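D-isomer specific 2-hydroxyacid dehydrogenase NAD-binding (Xanthobacter autotrophicus, PDB 4XA8) probably binds NAD(P) and acts as an oxidoreductase of the D-isomer specific 2-hydroxyacid dehydrogenase family. Local coordinates at residues A[50-55]-A[66-71]; A[94-99]-A[308-313]; A[145-150]-A[201-206]. All coordinates share one frame; numbering follows the deposited sequence.

How the contacts relate
The chain folds into two lobes, each built on a parallel beta sheet. Contacts 1 and 2 belong to the smaller, five-stranded sheet. Contact 1 lies at strand 52-57, and contact 2 at edge strand 95-97; strand 73-76 runs between them. Their centres are about 17 Å apart. Contact 3 joins strands 146-150 and 201-204 of the seven-stranded, nucleotide-binding sheet, with its centre about 42 Å from that of contact 1 and 32 Å from that of contact 2. Contact 1 closes first along the chain. Contact 2 then opens, and contact 3 forms before residues 308-313 return to the first lobe, so that lobe is made from both chain ends.

Contact 1: residues A[50-55]-A[66-71]; sequences EEVRYA and ARFPNL
The Phe68 ring has CB of its neighbour Arg67 over the centre of one face, 3.5 Å above the plane. Val52 meets the same ring obliquely. Its CB comes within 3.6 Å of Phe68 CD1, and its two methyls lie on the side of the ring plane away from Arg67 CB, CG1 leaning to CG and CG2 to CE1. Phe64 adds an edge-to-face ring contact. On the Tyr54 ring, CB of Arg53 lies over the centre of one face, 3.8 Å above it. Tyr54 OH in turn lies above one face of the Arg53 guanidinium, offset toward the rim.

A further flat group is the Asn70 amide. ND2 donates to Glu50 O over 2.7 Å with an almost straight N-H...O angle of 177°. The bond uses a lone pair in the carbonyl plane, and the acceptor lies within 1° of the amide plane. Asn70 CG stands beside its own backbone N, chi1 -59°, which carries the amide across to Glu50. A water links the backbones nearby: it donates to Val52 O and accepts from Asn70 N.

Asn70 lies in a type I turn from Phe68 to Leu71, whose closing bond from Leu71 N to Phe68 O is weak. Beyond the turn, the Leu71 side chain sets off away from residues 50-55, but CD1 comes back to 3.8 Å from Ala55 CB.

Arg53 reaches past this packing: NH1 is hydrogen-bonded to Ser7 O and NH2 forms a salt bridge with Glu305. The contact thus joins the start of strand 52-57 to the loop leading into strand 73-76, its neighbour in the parallel sheet. Val52, Ala55 and Phe68 all touch Val11 of strand 9-13, while Tyr54 packs on Ile301 and Ile304 of helix 290-306.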
loop_
_atom_site.group_PDB
_atom_site.type_symbol
_atom_site.label_atom_id
_atom_site.label_comp_id
_atom_site.label_asym_id
_atom_site.label_seq_id
_atom_site.Cartn_x
_atom_site.Cartn_y
_atom_site.Cartn_z
ATOM N N GLU A 50 10.330 -8.240 44.965
ATOM C CA GLU A 50 9.478 -7.489 45.883
ATOM C C GLU A 50 9.436 -5.995 45.562
ATOM O O GLU A 50 8.480 -5.320 45.938
ATOM C CB GLU A 50 9.921 -7.728 47.339
ATOM C CG GLU A 50 9.665 -9.158 47.775
ATOM C CD GLU A 50 9.767 -9.351 49.270
ATOM O OE1 GLU A 50 10.885 -9.637 49.739
ATOM O OE2 GLU A 50 8.725 -9.223 49.955
ATOM N N GLU A 51 10.438 -5.487 44.844
ATOM C CA GLU A 51 10.498 -4.055 44.515
ATOM C C GLU A 51 9.693 -3.710 43.278
ATOM O O GLU A 51 9.523 -2.534 42.963
ATOM C CB GLU A 51 11.956 -3.588 44.359
ATOM C CG GLU A 51 12.722 -3.585 45.675
ATOM C CD GLU A 51 14.193 -3.202 45.535
ATOM O OE1 GLU A 51 14.829 -2.866 46.554
ATOM O OE2 GLU A 51 14.729 -3.243 44.416
ATOM N N VAL A 52 9.194 -4.731 42.572
ATOM C CA VAL A 52 8.457 -4.550 41.321
ATOM C C VAL A 52 7.006 -4.248 41.615
ATOM O O VAL A 52 6.312 -5.031 42.268
ATOM C CB VAL A 52 8.518 -5.822 40.454
ATOM C CG1 VAL A 52 7.613 -5.690 39.251
ATOM C CG2 VAL A 52 9.946 -6.067 40.007
ATOM N N ARG A 53 6.538 -3.112 41.133
ATOM C CA ARG A 53 5.186 -2.676 41.453
ATOM C C ARG A 53 4.310 -2.434 40.227
ATOM O O ARG A 53 3.089 -2.334 40.337
ATOM C CB ARG A 53 5.262 -1.437 42.331
ATOM C CG ARG A 53 5.896 -1.734 43.679
ATOM C CD ARG A 53 6.184 -0.460 44.433
ATOM N NE ARG A 53 5.002 0.055 45.117
ATOM C CZ ARG A 53 4.981 1.163 45.856
ATOM N NH1 ARG A 53 6.078 1.901 46.008
ATOM N NH2 ARG A 53 3.850 1.548 46.434
ATOM N N TYR A 54 4.931 -2.388 39.062
ATOM C CA TYR A 54 4.204 -2.177 37.819
ATOM C C TYR A 54 4.687 -3.205 36.804
ATOM O O TYR A 54 5.873 -3.547 36.794
ATOM C CB TYR A 54 4.426 -0.735 37.341
ATOM C CG TYR A 54 4.672 0.253 38.478
ATOM C CD1 TYR A 54 3.631 0.687 39.307
ATOM C CD2 TYR A 54 5.956 0.713 38.755
ATOM C CE1 TYR A 54 3.861 1.573 40.345
ATOM C CE2 TYR A 54 6.203 1.589 39.803
ATOM C CZ TYR A 54 5.154 2.009 40.592
ATOM O OH TYR A 54 5.413 2.867 41.626
ATOM N N ALA A 55 3.758 -3.723 35.998
ATOM C CA ALA A 55 4.069 -4.654 34.908
ATOM C C ALA A 55 3.478 -4.174 33.578
ATOM O O ALA A 55 2.275 -3.937 33.475
ATOM C CB ALA A 55 3.554 -6.051 35.261
ATOM N N ALA A 66 3.003 -14.137 39.433
ATOM C CA ALA A 66 3.180 -14.656 40.781
ATOM C C ALA A 66 4.557 -14.328 41.294
ATOM O O ALA A 66 4.819 -14.469 42.490
ATOM C CB ALA A 66 2.958 -16.153 40.841
ATOM N N ARG A 67 5.440 -13.922 40.410
ATOM C CA ARG A 67 6.775 -13.505 40.809
ATOM C C ARG A 67 6.787 -12.213 41.627
ATOM O O ARG A 67 7.801 -11.892 42.234
ATOM C CB ARG A 67 7.645 -13.228 39.571
ATOM C CG ARG A 67 8.074 -14.421 38.723
ATOM C CD ARG A 67 8.643 -13.819 37.433
ATOM N NE ARG A 67 9.217 -14.775 36.488
ATOM C CZ ARG A 67 10.469 -15.222 36.517
ATOM N NH1 ARG A 67 11.304 -14.840 37.469
ATOM N NH2 ARG A 67 10.877 -16.092 35.600
ATOM N N PHE A 68 5.700 -11.427 41.570
ATOM C CA PHE A 68 5.734 -10.023 41.995
ATOM C C PHE A 68 4.614 -9.787 42.984
ATOM O O PHE A 68 3.541 -9.316 42.599
ATOM C CB PHE A 68 5.574 -9.116 40.744
ATOM C CG PHE A 68 6.513 -9.480 39.620
ATOM C CD1 PHE A 68 7.878 -9.342 39.782
ATOM C CD2 PHE A 68 6.029 -9.970 38.406
ATOM C CE1 PHE A 68 8.752 -9.687 38.766
ATOM C CE2 PHE A 68 6.897 -10.328 37.400
ATOM C CZ PHE A 68 8.261 -10.180 37.570
ATOM N N PRO A 69 4.830 -10.157 44.276
ATOM C CA PRO A 69 3.738 -10.060 45.245
ATOM C C PRO A 69 3.204 -8.629 45.478
ATOM O O PRO A 69 2.028 -8.478 45.760
ATOM C CB PRO A 69 4.331 -10.681 46.531
ATOM C CG PRO A 69 5.798 -10.611 46.389
ATOM C CD PRO A 69 6.116 -10.514 44.899
ATOM N N ASN A 70 4.042 -7.601 45.296
ATOM C CA ASN A 70 3.679 -6.193 45.557
ATOM C C ASN A 70 3.227 -5.397 44.309
ATOM O O ASN A 70 3.134 -4.154 44.336
ATOM C CB ASN A 70 4.882 -5.497 46.202
ATOM C CG ASN A 70 5.301 -6.155 47.486
ATOM O OD1 ASN A 70 4.454 -6.584 48.264
ATOM N ND2 ASN A 70 6.608 -6.248 47.724
ATOM N N LEU A 71 2.953 -6.114 43.221
ATOM C CA LEU A 71 2.356 -5.514 42.006
ATOM C C LEU A 71 1.082 -4.700 42.331
ATOM O O LEU A 71 0.161 -5.177 43.055
ATOM C CB LEU A 71 2.006 -6.634 41.035
ATOM C CG LEU A 71 1.933 -6.432 39.544
ATOM C CD1 LEU A 71 3.238 -5.827 39.053
ATOM C CD2 LEU A 71 1.665 -7.811 38.948
HETATM O O HOH W 1 6.596 -7.322 43.720
#

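Contact 2: residues A[94-99]-A[308-313]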
loop_
_atom_site.group_PDB
_atom_site.type_symbol
_atom_site.label_atom_id
_atom_site.label_comp_id
_atom_site.label_asym_id
_atom_site.label_seq_id
_atom_site.Cartn_x
_atom_site.Cartn_y
_atom_site.Cartn_z
ATOM N N PRO A 94 -5.605 -2.934 39.359
ATOM C CA PRO A 94 -5.984 -2.292 38.105
ATOM C C PRO A 94 -5.168 -2.805 36.901
ATOM O O PRO A 94 -3.947 -3.019 37.005
ATOM C CB PRO A 94 -5.684 -0.811 38.347
ATOM C CG PRO A 94 -5.563 -0.655 39.818
ATOM C CD PRO A 94 -5.122 -1.972 40.363
ATOM N N VAL A 95 -5.885 -2.999 35.796
ATOM C CA VAL A 95 -5.336 -3.412 34.527
ATOM C C VAL A 95 -5.677 -2.330 33.511
ATOM O O VAL A 95 -6.839 -1.964 33.347
ATOM C CB VAL A 95 -5.924 -4.765 34.088
ATOM C CG1 VAL A 95 -5.303 -5.222 32.770
ATOM C CG2 VAL A 95 -5.660 -5.794 35.179
ATOM N N THR A 96 -4.667 -1.804 32.848
ATOM C CA THR A 96 -4.876 -0.749 31.890
ATOM C C THR A 96 -4.425 -1.211 30.511
ATOM O O THR A 96 -3.645 -2.177 30.374
ATOM C CB THR A 96 -4.097 0.507 32.290
ATOM O OG1 THR A 96 -2.732 0.155 32.534
ATOM C CG2 THR A 96 -4.704 1.142 33.527
ATOM N N ARG A 97 -4.958 -0.529 29.514
ATOM C CA ARG A 97 -4.522 -0.673 28.144
ATOM C C ARG A 97 -3.944 0.680 27.730
ATOM O O ARG A 97 -4.102 1.686 28.438
ATOM C CB ARG A 97 -5.680 -1.114 27.247
ATOM C CG ARG A 97 -6.527 0.025 26.703
ATOM C CD ARG A 97 -7.916 -0.431 26.284
ATOM N NE ARG A 97 -8.747 0.738 26.031
ATOM C CZ ARG A 97 -9.280 1.518 26.977
ATOM N NH1 ARG A 97 -9.085 1.268 28.272
ATOM N NH2 ARG A 97 -10.022 2.563 26.630
ATOM N N LEU A 98 -3.242 0.696 26.611
ATOM C CA LEU A 98 -2.719 1.931 26.090
ATOM C C LEU A 98 -3.810 2.581 25.235
ATOM O O LEU A 98 -4.558 1.911 24.526
ATOM C CB LEU A 98 -1.471 1.700 25.268
ATOM C CG LEU A 98 -0.406 0.842 25.952
ATOM C CD1 LEU A 98 0.648 0.474 24.916
ATOM C CD2 LEU A 98 0.167 1.546 27.177
ATOM N N SER A 99 -3.922 3.889 25.350
ATOM C CA SER A 99 -4.858 4.648 24.554
ATOM C C SER A 99 -3.984 5.495 23.652
ATOM O O SER A 99 -3.389 6.468 24.100
ATOM C CB SER A 99 -5.735 5.497 25.477
ATOM O OG SER A 99 -6.560 6.404 24.762
ATOM N N GLU A 308 -4.985 7.736 43.275
ATOM C CA GLU A 308 -5.932 8.326 42.347
ATOM C C GLU A 308 -6.365 7.284 41.339
ATOM O O GLU A 308 -5.601 6.362 41.031
ATOM C CB GLU A 308 -5.299 9.511 41.633
ATOM C CG GLU A 308 -4.637 10.490 42.580
ATOM C CD GLU A 308 -4.249 11.778 41.898
ATOM O OE1 GLU A 308 -3.981 11.746 40.682
ATOM O OE2 GLU A 308 -4.199 12.817 42.590
ATOM N N PRO A 309 -7.580 7.429 40.789
ATOM C CA PRO A 309 -7.950 6.398 39.822
ATOM C C PRO A 309 -7.031 6.445 38.581
ATOM O O PRO A 309 -6.482 7.499 38.238
ATOM C CB PRO A 309 -9.415 6.725 39.481
ATOM C CG PRO A 309 -9.823 7.865 40.379
ATOM C CD PRO A 309 -8.563 8.525 40.848
ATOM N N VAL A 310 -6.845 5.297 37.943
ATOM C CA VAL A 310 -5.946 5.203 36.800
ATOM C C VAL A 310 -6.707 5.518 35.501
ATOM O O VAL A 310 -7.898 5.205 35.372
ATOM C CB VAL A 310 -5.218 3.833 36.731
ATOM C CG1 VAL A 310 -4.336 3.642 37.954
ATOM C CG2 VAL A 310 -6.191 2.667 36.547
ATOM N N LEU A 311 -6.009 6.154 34.568
ATOM C CA LEU A 311 -6.512 6.391 33.226
ATOM C C LEU A 311 -6.548 5.066 32.444
ATOM O O LEU A 311 -5.675 4.178 32.641
ATOM C CB LEU A 311 -5.593 7.403 32.505
ATOM C CG LEU A 311 -5.373 8.807 33.121
ATOM C CD1 LEU A 311 -4.164 9.537 32.528
ATOM C CD2 LEU A 311 -6.604 9.666 32.931
ATOM N N ASN A 312 -7.555 4.923 31.578
ATOM C CA ASN A 312 -7.655 3.778 30.634
ATOM C C ASN A 312 -7.751 2.382 31.245
ATOM O O ASN A 312 -7.171 1.422 30.738
ATOM C CB ASN A 312 -6.502 3.809 29.628
ATOM C CG ASN A 312 -6.541 5.040 28.763
ATOM O OD1 ASN A 312 -7.535 5.300 28.099
ATOM N ND2 ASN A 312 -5.473 5.818 28.787
ATOM N N GLN A 313 -8.516 2.261 32.311
ATOM C CA GLN A 313 -8.688 0.972 32.993
ATOM C C GLN A 313 -9.601 0.032 32.187
ATOM O O GLN A 313 -10.591 0.482 31.617
ATOM C CB GLN A 313 -9.247 1.215 34.386
ATOM C CG GLN A 313 -9.159 0.015 35.298
ATOM C CD GLN A 313 -9.403 0.385 36.737
ATOM O OE1 GLN A 313 -9.535 1.566 37.069
ATOM N NE2 GLN A 313 -9.486 -0.631 37.613
#
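Residues 308-313 follow helix 290-306 and run beside strand 95-97, an edge strand of the five-stranded parallel sheet within this chain. A single beta bridge pairs Thr96 with Gln313, so the C-terminal part of the chain is tied to the lobe that the N-terminal part begins.

Polar contacts come first. Arg97 N donates to Asn312 O over 3.2 Å, nearly along the C=O axis. The same oxygen takes a CA-H...O contact from Thr96 CA. A second such contact runs the other way, from Gln313 CA to Val95 O. Thr96 OG1 is hydrogen-bonded to Val74 O of strand 73-76. Asn300 of helix 290-306 touches Val310, and its OD1 is hydrogen-bonded to Leu311 N.

The apolar part centres on Val310. Its CG2 lies 3.7 Å from Thr96 CG2 and 3.9 Å from Pro94 CB. Thr96 CG2 is beside its backbone N, which also sets this methyl against a carbonyl oxygen, 3.3 Å from Leu311 O.

Side-chain amides border the contact at both ends. The extended Gln313 chain brings NE2 alongside Pro94 CB. Asn312 has a left-handed backbone, phi 61° and psi 41°, and its amide lies against Ser99 CB. An alanine here would lack that amide, and would probably hold the left-handed backbone less readily, disturbing the carbonyl that Arg97 N meets.

Arg97 is seen binding NADPH in this protein, although none is bound to this chain. Its chain is extended from CG to NE, and its guanidinium stands 88° from the Asn312 amide plane. NH1 is 3.1 Å from Asn312 O, but the angle is too poor for a hydrogen bond.

Contact 3: residues A[145-150]-A[201-206]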
loop_
_atom_site.group_PDB
_atom_site.type_symbol
_atom_site.label_atom_id
_atom_site.label_comp_id
_atom_site.label_asym_id
_atom_site.label_seq_id
_atom_site.Cartn_x
_atom_site.Cartn_y
_atom_site.Cartn_z
ATOM N N ILE A 145 -13.994 -3.753 -7.991
ATOM C CA ILE A 145 -13.395 -4.597 -6.953
ATOM C C ILE A 145 -14.144 -4.510 -5.621
ATOM O O ILE A 145 -14.203 -3.460 -4.948
ATOM C CB ILE A 145 -11.908 -4.273 -6.766
ATOM C CG1 ILE A 145 -11.181 -4.407 -8.115
ATOM C CG2 ILE A 145 -11.273 -5.216 -5.723
ATOM C CD1 ILE A 145 -9.708 -4.028 -8.054
ATOM N N ARG A 146 -14.708 -5.628 -5.237
ATOM C CA ARG A 146 -15.524 -5.701 -4.035
ATOM C C ARG A 146 -14.659 -6.042 -2.840
ATOM O O ARG A 146 -14.020 -7.102 -2.824
ATOM C CB ARG A 146 -16.606 -6.758 -4.205
ATOM C CG ARG A 146 -17.522 -6.464 -5.368
ATOM C CD ARG A 146 -18.391 -7.665 -5.677
ATOM N NE ARG A 146 -19.779 -7.446 -5.267
ATOM C CZ ARG A 146 -20.740 -8.377 -5.295
ATOM N NH1 ARG A 146 -20.487 -9.617 -5.710
ATOM N NH2 ARG A 146 -21.971 -8.057 -4.921
ATOM N N VAL A 147 -14.645 -5.174 -1.842
ATOM C CA VAL A 147 -13.744 -5.315 -0.654
ATOM C C VAL A 147 -14.702 -5.332 0.560
ATOM O O VAL A 147 -15.546 -4.430 0.716
ATOM C CB VAL A 147 -12.779 -4.118 -0.501
ATOM C CG1 VAL A 147 -11.824 -4.271 0.676
ATOM C CG2 VAL A 147 -11.989 -3.846 -1.788
ATOM N N GLY A 148 -14.593 -6.377 1.352
ATOM C CA GLY A 148 -15.430 -6.607 2.510
ATOM C C GLY A 148 -14.601 -6.408 3.771
ATOM O O GLY A 148 -13.576 -7.091 3.964
ATOM N N VAL A 149 -15.067 -5.548 4.668
ATOM C CA VAL A 149 -14.436 -5.401 6.004
ATOM C C VAL A 149 -15.305 -6.148 7.058
ATOM O O VAL A 149 -16.474 -5.777 7.267
ATOM C CB VAL A 149 -14.329 -3.898 6.354
ATOM C CG1 VAL A 149 -13.668 -3.676 7.717
ATOM C CG2 VAL A 149 -13.535 -3.172 5.320
ATOM N N LEU A 150 -14.758 -7.214 7.644
ATOM C CA LEU A 150 -15.420 -8.025 8.642
ATOM C C LEU A 150 -15.118 -7.423 10.015
ATOM O O LEU A 150 -14.023 -7.569 10.536
ATOM C CB LEU A 150 -14.956 -9.484 8.493
ATOM C CG LEU A 150 -15.587 -10.531 9.362
ATOM C CD1 LEU A 150 -16.999 -10.847 8.891
ATOM C CD2 LEU A 150 -14.728 -11.784 9.320
ATOM N N ILE A 201 -11.976 -9.309 -1.952
ATOM C CA ILE A 201 -10.921 -9.116 -0.949
ATOM C C ILE A 201 -11.621 -9.014 0.375
ATOM O O ILE A 201 -12.614 -8.243 0.511
ATOM C CB ILE A 201 -10.117 -7.827 -1.215
ATOM C CG1 ILE A 201 -9.474 -7.881 -2.604
ATOM C CG2 ILE A 201 -9.038 -7.607 -0.187
ATOM C CD1 ILE A 201 -8.944 -6.574 -3.102
ATOM N N VAL A 202 -11.148 -9.749 1.386
ATOM C CA VAL A 202 -11.811 -9.634 2.688
ATOM C C VAL A 202 -10.786 -9.203 3.744
ATOM O O VAL A 202 -9.622 -9.626 3.709
ATOM C CB VAL A 202 -12.585 -10.938 3.084
ATOM C CG1 VAL A 202 -11.628 -12.073 3.301
ATOM C CG2 VAL A 202 -13.405 -10.764 4.352
ATOM N N VAL A 203 -11.198 -8.277 4.628
ATOM C CA VAL A 203 -10.300 -7.762 5.734
ATOM C C VAL A 203 -10.894 -8.149 7.067
ATOM O O VAL A 203 -11.979 -7.673 7.458
ATOM C CB VAL A 203 -10.051 -6.244 5.690
ATOM C CG1 VAL A 203 -8.948 -5.866 6.650
ATOM C CG2 VAL A 203 -9.716 -5.765 4.291
ATOM N N VAL A 204 -10.214 -9.019 7.790
ATOM C CA VAL A 204 -10.678 -9.388 9.144
ATOM C C VAL A 204 -10.237 -8.333 10.181
ATOM O O VAL A 204 -9.024 -8.143 10.429
ATOM C CB VAL A 204 -10.102 -10.726 9.604
ATOM C CG1 VAL A 204 -10.712 -11.114 10.963
ATOM C CG2 VAL A 204 -10.389 -11.818 8.585
ATOM N N MET A 205 -11.203 -7.650 10.779
ATOM C CA MET A 205 -10.976 -6.617 11.772
ATOM C C MET A 205 -11.946 -6.783 12.971
ATOM O O MET A 205 -12.425 -5.792 13.545
ATOM C CB MET A 205 -11.156 -5.213 11.185
ATOM C CG MET A 205 -10.335 -5.006 9.945
ATOM S SD MET A 205 -10.363 -3.277 9.404
ATOM C CE MET A 205 -9.420 -2.542 10.712
ATOM N N LEU A 206 -12.238 -8.032 13.338
ATOM C CA LEU A 206 -13.185 -8.282 14.438
ATOM C C LEU A 206 -12.466 -8.266 15.765
ATOM O O LEU A 206 -11.444 -8.885 15.896
ATOM C CB LEU A 206 -13.805 -9.652 14.274
ATOM C CG LEU A 206 -14.914 -9.738 13.271
ATOM C CD1 LEU A 206 -15.081 -11.194 12.901
ATOM C CD2 LEU A 206 -16.187 -9.146 13.868
#
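Five main-chain hydrogen bonds tie strand 146-150 to residues 201-205 in the parallel sheet of a Rossmann-type nucleotide-binding domain. The ladder alternates in the parallel manner. Ile201 N donates to Arg146 O, and Gly148 N answers to Ile201 O. Val203 N then donates to Gly148 O over 2.7 Å, the shortest of the five, almost along the C=O axis. Leu150 N gives to Val203 O, and Met205 N closes the series on Leu150 O at 2.8 Å. Gly148 therefore uses both its N-H and its carbonyl toward this neighbour. The axes of strands 146-150 and 201-204 come within 4.7 Å and are inclined by 16°. Further contacts run from Val147 CA to Ile201 O and from Val202 CA to Gly148 O, both of the CA-H...O kind.

Side chains pack on both faces of the sheet. Val147, Val149, Ile201 and Val203 share one face. There helix 154-165 meets the two valines of the first strand through Leu163, and Val115 of helix 103-119 touches Val147 and Val203. At the start of the pair, Ile201 CD1 reaches Ile145 CG2 at 3.8 Å.

Leu150, Val202 and Val204 occupy the other face, with Phe230 of strand 228-232 against both valines. Gly148 has no side chain to add there.

The C-terminal ends lead to the cofactor region. Strand 146-150 leads into what looks like a GxGxxG motif, whose last glycine, Gly156, lies in the first turn of helix 154-165 and is seen to bind NADPH; Met205 lies near it. Val149 CG1 touches Met205 SD at 3.7 Å. Leu150 CG is anti to its backbone N, chi1 -176°, and from there CG and CD2 both lie 3.6 Å from Leu206 CD1.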